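Local coordinates for protein tryptophan synthase alpha chain (PDB 6V82) that probably cleaves indoleglycerol phosphate to indole and glyceraldehyde 3-phosphate, the alpha-subunit half-reaction in the final step of tryptophan biosynthesis, at residues Ser73-Leu77 with Tyr108-Leu112; Lys33-Gln37 with Phe86-Val90; Tyr173-Cys177 with Glu190-Val194. All blocks are in the same frame, centred on the assembly; numbering follows the deposited sequence.

Contact 1 of 3, residues Ser73-Leu77 with Tyr108-Leu112; sequences SETLL and YLRRL
Helix segments Ser73-Leu77 and Tyr108-Leu112 run nearly side by side in the same direction, their axes 23° apart, and are closest at Leu77 and Leu112, whose CA atoms lie 6.6 Å from each other. Tyr108 reaches across to Ser73 of the other segment: with CG anti to the backbone N (chi1 -176°), its ring carries OH to Ser73 O, to which it donates a 2.6 Å hydrogen bond, in the carbonyl plane and on a lone pair. Further out, Arg111 meets Glu74 end-on. Arg111 NH1 gives to Glu74 OE2 and Arg111 NH2 to Glu74 OE1, each at 2.9 Å, both bonds almost straight, and the carboxylate and guanidinium planes are within 9° of coplanar; two parallel bonds of this kind fix the rotation of both groups. Leu77 CD1 lies over the centre of one guanidinium face, 3.4 Å from Arg111 CZ, while Leu77 CD2 turns to Leu112 CD2 at 3.7 Å. Leu76 CD2 closes on Tyr108 OH at 3.5 Å, and both Leu76 and Leu112 also rest on Leu94 of strand 92-96. Ser73 OG bonds to an acidic side chain of another protein chain, so this corner adjoins a subunit interface. Two neighbouring parallel helices, packed against a strand between them in sequence, are typical of the outer layer of a TIM barrel.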
ATOM      1  N   SER A  73     -22.931  25.351 -31.824  1.00 30.32           N
ATOM      2  CA  SER A  73     -23.880  26.444 -31.645  1.00 32.28           C
ATOM      3  C   SER A  73     -24.357  26.999 -32.985  1.00 31.73           C
ATOM      4  O   SER A  73     -25.429  27.610 -33.045  1.00 35.94           O
ATOM      5  CB  SER A  73     -23.262  27.550 -30.788  1.00 31.02           C
ATOM      6  OG  SER A  73     -22.066  28.040 -31.367  1.00 32.05           O
ATOM      7  N   GLU A  74     -23.601  26.770 -34.061  1.00 27.72           N
ATOM      8  CA  GLU A  74     -23.972  27.206 -35.401  1.00 35.20           C
ATOM      9  C   GLU A  74     -24.930  26.240 -36.098  1.00 35.30           C
ATOM     10  O   GLU A  74     -25.896  26.691 -36.726  1.00 33.22           O
ATOM     11  CB  GLU A  74     -22.715  27.405 -36.256  1.00 26.54           C
ATOM     12  CG  GLU A  74     -21.867  28.622 -35.872  1.00 36.18           C
ATOM     13  CD  GLU A  74     -22.641  29.942 -35.912  1.00 47.68           C
ATOM     14  OE1 GLU A  74     -23.295  30.245 -36.943  1.00 53.36           O
ATOM     15  OE2 GLU A  74     -22.596  30.680 -34.906  1.00 50.78           O
ATOM     16  N   THR A  75     -24.695  24.915 -36.028  1.00 29.62           N
ATOM     17  CA  THR A  75     -25.629  24.013 -36.699  1.00 29.74           C
ATOM     18  C   THR A  75     -26.950  23.919 -35.952  1.00 27.10           C
ATOM     19  O   THR A  75     -27.962  23.542 -36.551  1.00 28.38           O
ATOM     20  CB  THR A  75     -25.054  22.605 -36.881  1.00 30.33           C
ATOM     21  OG1 THR A  75     -24.956  21.954 -35.608  1.00 36.86           O
ATOM     22  CG2 THR A  75     -23.699  22.640 -37.549  1.00 26.32           C
ATOM     23  N   LEU A  76     -26.959  24.255 -34.661  1.00 29.03           N
ATOM     24  CA  LEU A  76     -28.220  24.384 -33.938  1.00 27.96           C
ATOM     25  C   LEU A  76     -29.102  25.458 -34.573  1.00 30.04           C
ATOM     26  O   LEU A  76     -30.313  25.262 -34.730  1.00 27.77           O
ATOM     27  CB  LEU A  76     -27.944  24.693 -32.468  1.00 22.70           C
ATOM     28  CG  LEU A  76     -29.156  25.027 -31.585  1.00 27.21           C
ATOM     29  CD1 LEU A  76     -30.065  23.823 -31.354  1.00 21.39           C
ATOM     30  CD2 LEU A  76     -28.678  25.575 -30.262  1.00 29.30           C
ATOM     31  N   LEU A  77     -28.501  26.586 -34.979  1.00 29.31           N
ATOM     32  CA  LEU A  77     -29.239  27.597 -35.728  1.00 26.48           C
ATOM     33  C   LEU A  77     -29.754  27.039 -37.047  1.00 27.60           C
ATOM     34  O   LEU A  77     -30.899  27.309 -37.428  1.00 31.18           O
ATOM     35  CB  LEU A  77     -28.364  28.830 -35.971  1.00 27.14           C
ATOM     36  CG  LEU A  77     -27.984  29.621 -34.714  1.00 26.61           C
ATOM     37  CD1 LEU A  77     -27.147  30.821 -35.091  1.00 25.64           C
ATOM     38  CD2 LEU A  77     -29.221  30.053 -33.945  1.00 29.47           C
ATOM     39  N   TYR A 108     -25.820  36.084 -29.802  1.00 36.93           N
ATOM     40  CA  TYR A 108     -26.260  34.736 -30.127  1.00 27.97           C
ATOM     41  C   TYR A 108     -27.696  34.513 -29.677  1.00 28.81           C
ATOM     42  O   TYR A 108     -28.465  33.820 -30.352  1.00 24.18           O
ATOM     43  CB  TYR A 108     -25.331  33.707 -29.499  1.00 24.03           C
ATOM     44  CG  TYR A 108     -25.689  32.294 -29.879  1.00 26.68           C
ATOM     45  CD1 TYR A 108     -25.376  31.794 -31.136  1.00 25.51           C
ATOM     46  CD2 TYR A 108     -26.363  31.460 -28.983  1.00 21.99           C
ATOM     47  CE1 TYR A 108     -25.713  30.495 -31.488  1.00 21.25           C
ATOM     48  CE2 TYR A 108     -26.698  30.167 -29.325  1.00 22.11           C
ATOM     49  CZ  TYR A 108     -26.369  29.694 -30.577  1.00 27.50           C
ATOM     50  OH  TYR A 108     -26.693  28.407 -30.916  1.00 27.68           O
ATOM     51  N   LEU A 109     -28.083  35.106 -28.545  1.00 34.44           N
ATOM     52  CA  LEU A 109     -29.473  35.002 -28.108  1.00 34.74           C
ATOM     53  C   LEU A 109     -30.417  35.624 -29.130  1.00 35.98           C
ATOM     54  O   LEU A 109     -31.458  35.042 -29.459  1.00 36.81           O
ATOM     55  CB  LEU A 109     -29.648  35.666 -26.746  1.00 31.26           C
ATOM     56  CG  LEU A 109     -28.944  34.964 -25.587  1.00 30.35           C
ATOM     57  CD1 LEU A 109     -29.219  35.709 -24.296  1.00 25.20           C
ATOM     58  CD2 LEU A 109     -29.365  33.488 -25.486  1.00 21.68           C
ATOM     59  N   ARG A 110     -30.064  36.808 -29.644  1.00 31.08           N
ATOM     60  CA  ARG A 110     -30.841  37.422 -30.713  1.00 28.53           C
ATOM     61  C   ARG A 110     -30.896  36.527 -31.941  1.00 32.59           C
ATOM     62  O   ARG A 110     -31.957  36.387 -32.563  1.00 34.07           O
ATOM     63  CB  ARG A 110     -30.263  38.789 -31.081  1.00 31.42           C
ATOM     64  CG  ARG A 110     -30.641  39.879 -30.097  1.00 53.09           C
ATOM     65  CD  ARG A 110     -30.210  41.246 -30.573  1.00 53.19           C
ATOM     66  NE  ARG A 110     -28.761  41.367 -30.537  1.00 56.33           N
ATOM     67  CZ  ARG A 110     -28.106  42.127 -29.672  1.00 61.96           C
ATOM     68  NH1 ARG A 110     -26.776  42.171 -29.702  1.00 67.34           N
ATOM     69  NH2 ARG A 110     -28.790  42.851 -28.790  1.00 60.36           N
ATOM     70  N   ARG A 111     -29.770  35.906 -32.305  1.00 31.87           N
ATOM     71  CA  ARG A 111     -29.781  35.007 -33.455  1.00 32.35           C
ATOM     72  C   ARG A 111     -30.694  33.808 -33.212  1.00 27.92           C
ATOM     73  O   ARG A 111     -31.352  33.332 -34.145  1.00 29.37           O
ATOM     74  CB  ARG A 111     -28.352  34.563 -33.794  1.00 33.09           C
ATOM     75  CG  ARG A 111     -27.451  35.702 -34.305  1.00 33.86           C
ATOM     76  CD  ARG A 111     -25.990  35.247 -34.465  1.00 33.43           C
ATOM     77  NE  ARG A 111     -25.819  34.420 -35.659  1.00 33.47           N
ATOM     78  CZ  ARG A 111     -25.038  33.342 -35.742  1.00 38.51           C
ATOM     79  NH1 ARG A 111     -24.345  32.920 -34.678  1.00 36.64           N
ATOM     80  NH2 ARG A 111     -24.970  32.668 -36.895  1.00 34.69           N
ATOM     81  N   LEU A 112     -30.773  33.325 -31.971  1.00 26.89           N
ATOM     82  CA  LEU A 112     -31.698  32.235 -31.661  1.00 27.45           C
ATOM     83  C   LEU A 112     -33.146  32.673 -31.863  1.00 32.34           C
ATOM     84  O   LEU A 112     -33.938  31.979 -32.515  1.00 31.78           O
ATOM     85  CB  LEU A 112     -31.491  31.762 -30.227  1.00 25.00           C
ATOM     86  CG  LEU A 112     -30.305  30.867 -29.890  1.00 26.57           C
ATOM     87  CD1 LEU A 112     -30.177  30.802 -28.370  1.00 26.61           C
ATOM     88  CD2 LEU A 112     -30.491  29.477 -30.480  1.00 20.91           C
TER

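Contact 2 of 3, residues Lys33-Gln37 with Phe86-Val90; sequences KALIQ and FNQEV
Phe86 lies against Lys33 and Ile36, where the loop Phe86-Val90 passes the last turns of helix 25-37. The aromatic contacts come first. Lys33 lays its aliphatic chain over one face of the Phe86 ring, a CH-pi contact in which Lys33 CG stands 3.6 Å from the ring centroid and 18° off the normal. Lys33 CD carries on over the same ring, 3.7 Å from Phe86 CD1. Phe86 CG is anti to its own backbone N (chi1 176°), a setting that swings the ring out from the loop to the helix. At the ring's edge, near its plane, Ile36 CG2 approaches Phe86 CE2 at 4.0 Å, while Gln37 CG meets Phe86 CZ, the glutamine amide turned almost perpendicular to the ring.

Aliphatic contacts join Ile36 to Val90. The two reach toward each other tip to tip, Ile36 CG2 to Val90 CG2 at 4.0 Å, and Ile36 also touches Leu43 of strand 42-46. A methyl meets an amide nitrogen where Ile36 CG2 lies 3.7 Å from Asn87 ND2.

No hydrogen bond crosses the contact; the loop has its own. Asn87 OD1 accepts from Glu89 N at 2.8 Å and from Val90 N at 3.0 Å, the two donors arriving from opposite faces of the amide plane; this is an Asx turn extended to an Asx motif. Arg84 NH1 adds bonds to the carbonyls of Asn87 and Val90. With no salt bridge between helix and loop either, the contact rests on dispersion and CH-pi attraction, whereas the Asx bonds and those from Arg84 probably help fix the loop's shape.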
ATOM      1  N   LYS A  33     -40.203  17.590 -37.948  1.00 25.51           N
ATOM      2  CA  LYS A  33     -41.373  17.548 -38.823  1.00 36.30           C
ATOM      3  C   LYS A  33     -42.290  16.391 -38.451  1.00 41.47           C
ATOM      4  O   LYS A  33     -43.513  16.550 -38.391  1.00 41.66           O
ATOM      5  CB  LYS A  33     -40.960  17.415 -40.290  1.00 44.20           C
ATOM      6  CG  LYS A  33     -40.367  18.654 -40.932  1.00 48.04           C
ATOM      7  CD  LYS A  33     -40.120  18.405 -42.419  1.00 49.73           C
ATOM      8  CE  LYS A  33     -38.915  19.204 -42.936  1.00 54.88           C
ATOM      9  NZ  LYS A  33     -38.707  19.035 -44.412  1.00 57.65           N
ATOM     10  N   ALA A  34     -41.706  15.215 -38.199  1.00 43.77           N
ATOM     11  CA  ALA A  34     -42.503  14.026 -37.917  1.00 40.81           C
ATOM     12  C   ALA A  34     -43.313  14.195 -36.638  1.00 37.26           C
ATOM     13  O   ALA A  34     -44.464  13.738 -36.557  1.00 40.84           O
ATOM     14  CB  ALA A  34     -41.588  12.803 -37.826  1.00 35.68           C
ATOM     15  N   LEU A  35     -42.736  14.861 -35.632  1.00 29.85           N
ATOM     16  CA  LEU A  35     -43.456  15.049 -34.373  1.00 39.64           C
ATOM     17  C   LEU A  35     -44.583  16.056 -34.538  1.00 39.79           C
ATOM     18  O   LEU A  35     -45.668  15.892 -33.965  1.00 41.47           O
ATOM     19  CB  LEU A  35     -42.498  15.502 -33.263  1.00 37.05           C
ATOM     20  CG  LEU A  35     -41.476  14.478 -32.771  1.00 30.36           C
ATOM     21  CD1 LEU A  35     -40.802  14.987 -31.534  1.00 26.28           C
ATOM     22  CD2 LEU A  35     -42.167  13.151 -32.525  1.00 36.42           C
ATOM     23  N   ILE A  36     -44.337  17.110 -35.315  1.00 34.53           N
ATOM     24  CA  ILE A  36     -45.368  18.106 -35.568  1.00 31.81           C
ATOM     25  C   ILE A  36     -46.536  17.471 -36.307  1.00 32.43           C
ATOM     26  O   ILE A  36     -47.697  17.629 -35.913  1.00 35.80           O
ATOM     27  CB  ILE A  36     -44.772  19.299 -36.335  1.00 32.67           C
ATOM     28  CG1 ILE A  36     -43.805  20.053 -35.423  1.00 25.25           C
ATOM     29  CG2 ILE A  36     -45.870  20.206 -36.846  1.00 28.85           C
ATOM     30  CD1 ILE A  36     -43.015  21.103 -36.143  1.00 24.54           C
ATOM     31  N   GLN A  37     -46.246  16.703 -37.362  1.00 31.59           N
ATOM     32  CA  GLN A  37     -47.314  16.009 -38.078  1.00 40.26           C
ATOM     33  C   GLN A  37     -48.016  15.000 -37.188  1.00 43.16           C
ATOM     34  O   GLN A  37     -49.188  14.681 -37.419  1.00 42.27           O
ATOM     35  CB  GLN A  37     -46.761  15.304 -39.309  1.00 39.63           C
ATOM     36  CG  GLN A  37     -46.111  16.237 -40.284  1.00 46.14           C
ATOM     37  CD  GLN A  37     -45.435  15.500 -41.405  1.00 53.33           C
ATOM     38  OE1 GLN A  37     -44.621  14.601 -41.170  1.00 52.87           O
ATOM     39  NE2 GLN A  37     -45.773  15.865 -42.640  1.00 60.33           N
ATOM     40  N   PHE A  86     -40.389  24.686 -42.230  1.00 29.43           N
ATOM     41  CA  PHE A  86     -41.517  23.774 -42.310  1.00 35.60           C
ATOM     42  C   PHE A  86     -42.758  24.339 -41.625  1.00 37.56           C
ATOM     43  O   PHE A  86     -43.859  24.281 -42.178  1.00 32.02           O
ATOM     44  CB  PHE A  86     -41.139  22.422 -41.686  1.00 36.17           C
ATOM     45  CG  PHE A  86     -42.273  21.451 -41.631  1.00 29.52           C
ATOM     46  CD1 PHE A  86     -42.794  20.910 -42.799  1.00 31.78           C
ATOM     47  CD2 PHE A  86     -42.830  21.090 -40.417  1.00 31.21           C
ATOM     48  CE1 PHE A  86     -43.857  20.013 -42.761  1.00 32.98           C
ATOM     49  CE2 PHE A  86     -43.889  20.181 -40.362  1.00 30.43           C
ATOM     50  CZ  PHE A  86     -44.406  19.644 -41.536  1.00 35.21           C
ATOM     51  N   ASN A  87     -42.593  24.900 -40.430  1.00 35.20           N
ATOM     52  CA  ASN A  87     -43.726  25.315 -39.616  1.00 36.11           C
ATOM     53  C   ASN A  87     -43.294  26.506 -38.772  1.00 35.09           C
ATOM     54  O   ASN A  87     -42.306  26.421 -38.033  1.00 31.81           O
ATOM     55  CB  ASN A  87     -44.206  24.151 -38.727  1.00 39.25           C
ATOM     56  CG  ASN A  87     -45.497  24.466 -37.973  1.00 40.77           C
ATOM     57  OD1 ASN A  87     -45.575  25.445 -37.231  1.00 37.42           O
ATOM     58  ND2 ASN A  87     -46.514  23.625 -38.156  1.00 30.64           N
ATOM     59  N   GLN A  88     -44.041  27.605 -38.880  1.00 32.80           N
ATOM     60  CA  GLN A  88     -43.729  28.834 -38.160  1.00 38.71           C
ATOM     61  C   GLN A  88     -44.764  29.169 -37.081  1.00 42.93           C
ATOM     62  O   GLN A  88     -44.812  30.305 -36.601  1.00 46.75           O
ATOM     63  CB  GLN A  88     -43.576  29.980 -39.163  1.00 37.48           C
ATOM     64  CG  GLN A  88     -42.257  29.894 -39.941  1.00 36.10           C
ATOM     65  CD  GLN A  88     -42.232  30.754 -41.203  1.00 46.13           C
ATOM     66  OE1 GLN A  88     -42.589  31.933 -41.173  1.00 48.31           O
ATOM     67  NE2 GLN A  88     -41.801  30.161 -42.321  1.00 45.43           N
ATOM     68  N   GLU A  89     -45.575  28.194 -36.673  1.00 40.03           N
ATOM     69  CA  GLU A  89     -46.579  28.344 -35.620  1.00 40.63           C
ATOM     70  C   GLU A  89     -46.199  27.631 -34.330  1.00 37.51           C
ATOM     71  O   GLU A  89     -46.365  28.190 -33.247  1.00 41.11           O
ATOM     72  CB  GLU A  89     -47.926  27.800 -36.110  1.00 45.20           C
ATOM     73  CG  GLU A  89     -49.155  28.632 -35.774  1.00 63.01           C
ATOM     74  CD  GLU A  89     -50.398  28.182 -36.575  1.00 76.12           C
ATOM     75  OE1 GLU A  89     -50.974  29.006 -37.340  1.00 76.93           O
ATOM     76  OE2 GLU A  89     -50.782  26.991 -36.448  1.00 75.98           O
ATOM     77  N   VAL A  90     -45.699  26.402 -34.431  1.00 30.15           N
ATOM     78  CA  VAL A  90     -45.324  25.559 -33.300  1.00 30.43           C
ATOM     79  C   VAL A  90     -44.248  26.227 -32.454  1.00 33.20           C
ATOM     80  O   VAL A  90     -43.162  26.540 -32.961  1.00 32.11           O
ATOM     81  CB  VAL A  90     -44.842  24.185 -33.787  1.00 33.05           C
ATOM     82  CG1 VAL A  90     -44.277  23.401 -32.640  1.00 30.29           C
ATOM     83  CG2 VAL A  90     -46.002  23.426 -34.426  1.00 37.46           C
TER

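Contact 3 of 3, residues Tyr173-Cys177 with Glu190-Val194; sequences YYIPC and EFRKV
The rings of Tyr174 and Phe191 meet obliquely, planes at 56° and centroids 4.8 Å apart. Tyr174 points from the strand at the helix, its CG anti to the backbone N (chi1 -169°), and the CD1 half of its ring takes the phenylalanine: Phe191 CE2 is 3.5 Å from Tyr174 CD1, with Phe191 CZ close behind. The CE2 half meets Val194, whose CG2 lies 3.6 Å from Tyr174 CE2. Phe191 and Val194 therefore sit side by side on the same side of the tyrosine ring, one turn of helix presenting both.

This is the strand-to-following-helix step of a TIM barrel. Strand 172-175 leads through a loop, partly unmodelled, into helix 187-198, and segment 190-194 runs at 139° to strand segment 173-175; the helix lies outside the sheet, and Ile152 and Ile202 from the two flanking strands pack against both Tyr174 and Val194. Tyr173, next along the strand, points its CB away from the helix.

At the far end of the Tyr174 ring the hydroxyl faces the carboxylate of Glu190. Glu190 OE2 lies 2.9 Å from Tyr174 OH, and the carboxylate plane is inclined to the ring. A bend at chi2 folds the glutamate chain back to bring its carboxylate up to the hydroxyl. Pro176, two residues along from the tyrosine, comes to the edge of the Phe191 ring near its plane, Pro176 CG to Phe191 CE2 at 4.4 Å. Phe191 also meets Tyr220 edge-to-face.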
ATOM      1  N   TYR A 173     -42.763  24.980 -15.648  1.00 36.61           N
ATOM      2  CA  TYR A 173     -42.699  23.568 -15.340  1.00 36.54           C
ATOM      3  C   TYR A 173     -42.822  23.367 -13.837  1.00 45.41           C
ATOM      4  O   TYR A 173     -42.320  24.162 -13.038  1.00 45.14           O
ATOM      5  CB  TYR A 173     -41.395  22.967 -15.832  1.00 35.05           C
ATOM      6  CG  TYR A 173     -41.363  22.608 -17.290  1.00 35.54           C
ATOM      7  CD1 TYR A 173     -42.287  21.727 -17.823  1.00 40.28           C
ATOM      8  CD2 TYR A 173     -40.368  23.103 -18.123  1.00 35.40           C
ATOM      9  CE1 TYR A 173     -42.242  21.373 -19.152  1.00 40.85           C
ATOM     10  CE2 TYR A 173     -40.308  22.751 -19.449  1.00 36.93           C
ATOM     11  CZ  TYR A 173     -41.250  21.885 -19.960  1.00 41.37           C
ATOM     12  OH  TYR A 173     -41.205  21.530 -21.289  1.00 43.36           O
ATOM     13  N   TYR A 174     -43.492  22.285 -13.460  1.00 46.27           N
ATOM     14  CA  TYR A 174     -43.734  21.945 -12.068  1.00 46.63           C
ATOM     15  C   TYR A 174     -43.295  20.509 -11.835  1.00 49.21           C
ATOM     16  O   TYR A 174     -43.651  19.621 -12.614  1.00 49.37           O
ATOM     17  CB  TYR A 174     -45.211  22.122 -11.724  1.00 48.09           C
ATOM     18  CG  TYR A 174     -45.482  22.044 -10.259  1.00 59.52           C
ATOM     19  CD1 TYR A 174     -45.777  20.828  -9.661  1.00 65.03           C
ATOM     20  CD2 TYR A 174     -45.429  23.179  -9.463  1.00 64.62           C
ATOM     21  CE1 TYR A 174     -46.018  20.738  -8.314  1.00 72.32           C
ATOM     22  CE2 TYR A 174     -45.672  23.103  -8.102  1.00 71.69           C
ATOM     23  CZ  TYR A 174     -45.968  21.872  -7.532  1.00 76.43           C
ATOM     24  OH  TYR A 174     -46.213  21.759  -6.180  1.00 78.83           O
ATOM     25  N   ILE A 175     -42.509  20.287 -10.784  1.00 59.87           N
ATOM     26  CA  ILE A 175     -42.051  18.943 -10.423  1.00 70.76           C
ATOM     27  C   ILE A 175     -42.695  18.541  -9.105  1.00 83.95           C
ATOM     28  O   ILE A 175     -42.145  18.847  -8.040  1.00 85.05           O
ATOM     29  CB  ILE A 175     -40.523  18.867 -10.295  1.00 66.05           C
ATOM     30  CG1 ILE A 175     -39.839  19.784 -11.301  1.00 65.17           C
ATOM     31  CG2 ILE A 175     -40.060  17.437 -10.479  1.00 65.49           C
ATOM     32  CD1 ILE A 175     -38.353  19.893 -11.078  1.00 65.98           C
ATOM     33  N   PRO A 176     -43.835  17.865  -9.117  1.00 99.39           N
ATOM     34  CA  PRO A 176     -44.536  17.563  -7.863  1.00108.76           C
ATOM     35  C   PRO A 176     -43.922  16.376  -7.128  1.00106.69           C
ATOM     36  O   PRO A 176     -43.020  15.698  -7.623  1.00108.60           O
ATOM     37  CB  PRO A 176     -45.965  17.258  -8.323  1.00113.82           C
ATOM     38  CG  PRO A 176     -45.806  16.769  -9.723  1.00109.74           C
ATOM     39  CD  PRO A 176     -44.613  17.474 -10.306  1.00102.01           C
ATOM     40  N   CYS A 177     -44.438  16.150  -5.916  1.00101.92           N
ATOM     41  CA  CYS A 177     -44.023  15.066  -5.019  1.00 99.91           C
ATOM     42  C   CYS A 177     -43.690  13.765  -5.740  1.00 96.62           C
ATOM     43  O   CYS A 177     -44.482  12.822  -5.720  1.00 98.28           O
ATOM     44  CB  CYS A 177     -45.125  14.788  -3.985  1.00103.51           C
ATOM     45  SG  CYS A 177     -44.980  15.668  -2.406  1.00108.41           S
ATOM     46  N   GLU A 190     -53.332  21.454  -5.727  1.00 90.94           N
ATOM     47  CA  GLU A 190     -51.924  21.822  -5.651  1.00 87.35           C
ATOM     48  C   GLU A 190     -51.489  22.655  -6.861  1.00 84.23           C
ATOM     49  O   GLU A 190     -50.803  23.675  -6.713  1.00 81.40           O
ATOM     50  CB  GLU A 190     -51.105  20.536  -5.514  1.00 85.83           C
ATOM     51  CG  GLU A 190     -49.683  20.621  -5.981  1.00 86.54           C
ATOM     52  CD  GLU A 190     -48.774  21.203  -4.937  1.00 95.92           C
ATOM     53  OE1 GLU A 190     -48.122  20.419  -4.213  1.00102.48           O
ATOM     54  OE2 GLU A 190     -48.716  22.447  -4.838  1.00 99.12           O
ATOM     55  N   PHE A 191     -51.900  22.249  -8.066  1.00 80.36           N
ATOM     56  CA  PHE A 191     -51.554  22.998  -9.271  1.00 71.54           C
ATOM     57  C   PHE A 191     -52.319  24.312  -9.365  1.00 77.44           C
ATOM     58  O   PHE A 191     -51.799  25.293  -9.914  1.00 72.40           O
ATOM     59  CB  PHE A 191     -51.826  22.153 -10.518  1.00 63.84           C
ATOM     60  CG  PHE A 191     -50.648  21.343 -10.977  1.00 59.39           C
ATOM     61  CD1 PHE A 191     -50.105  21.540 -12.239  1.00 55.26           C
ATOM     62  CD2 PHE A 191     -50.079  20.393 -10.151  1.00 56.97           C
ATOM     63  CE1 PHE A 191     -49.016  20.796 -12.666  1.00 50.40           C
ATOM     64  CE2 PHE A 191     -48.990  19.644 -10.574  1.00 56.01           C
ATOM     65  CZ  PHE A 191     -48.457  19.848 -11.830  1.00 50.67           C
ATOM     66  N   ARG A 192     -53.555  24.351  -8.856  1.00 85.85           N
ATOM     67  CA  ARG A 192     -54.367  25.558  -8.980  1.00 87.56           C
ATOM     68  C   ARG A 192     -53.774  26.711  -8.183  1.00 82.42           C
ATOM     69  O   ARG A 192     -53.737  27.849  -8.665  1.00 79.31           O
ATOM     70  CB  ARG A 192     -55.802  25.283  -8.528  1.00 95.95           C
ATOM     71  CG  ARG A 192     -56.666  26.537  -8.382  1.00100.78           C
ATOM     72  CD  ARG A 192     -57.939  26.239  -7.606  1.00109.02           C
ATOM     73  NE  ARG A 192     -58.148  27.179  -6.505  1.00115.51           N
ATOM     74  CZ  ARG A 192     -57.589  27.068  -5.300  1.00118.64           C
ATOM     75  NH1 ARG A 192     -56.772  26.059  -5.027  1.00118.06           N
ATOM     76  NH2 ARG A 192     -57.845  27.974  -4.364  1.00121.84           N
ATOM     77  N   LYS A 193     -53.312  26.440  -6.959  1.00 81.98           N
ATOM     78  CA  LYS A 193     -52.695  27.496  -6.167  1.00 82.01           C
ATOM     79  C   LYS A 193     -51.457  28.045  -6.867  1.00 81.17           C
ATOM     80  O   LYS A 193     -51.253  29.265  -6.915  1.00 81.60           O
ATOM     81  CB  LYS A 193     -52.360  26.984  -4.765  1.00 80.32           C
ATOM     82  CG  LYS A 193     -53.598  26.693  -3.911  1.00 85.62           C
ATOM     83  CD  LYS A 193     -53.312  26.823  -2.418  1.00 89.57           C
ATOM     84  CE  LYS A 193     -54.587  26.702  -1.606  1.00 95.81           C
ATOM     85  NZ  LYS A 193     -54.365  27.065  -0.181  1.00100.77           N
ATOM     86  N   VAL A 194     -50.639  27.160  -7.447  1.00 75.69           N
ATOM     87  CA  VAL A 194     -49.485  27.605  -8.228  1.00 67.10           C
ATOM     88  C   VAL A 194     -49.942  28.410  -9.436  1.00 69.30           C
ATOM     89  O   VAL A 194     -49.456  29.521  -9.681  1.00 66.74           O
ATOM     90  CB  VAL A 194     -48.629  26.400  -8.651  1.00 61.47           C
ATOM     91  CG1 VAL A 194     -47.505  26.840  -9.559  1.00 53.79           C
ATOM     92  CG2 VAL A 194     -48.084  25.695  -7.425  1.00 64.84           C
TER

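All three contacts belong to one TIM barrel, yet none touches another. Contacts 1 and 2 are the nearer pair, their centres 19 Å apart and nearest atoms about 11 Å apart, and their segments alternate along the chain: helix 73-84 supplies the first segment of contact 1, and the loop of contact 2 follows it. Contact 3 comes later in sequence and lies across the chain's centre from both, 32 Å from contact 1 and 29 Å from contact 2, centre to centre. Glu44, a predicted proton acceptor, is a common reference point: its side chain is about 11 Å from that of Leu76 and about 10 Å from that of Val90, whereas Tyr173 OH, in contact 3, hydrogen-bonds to it.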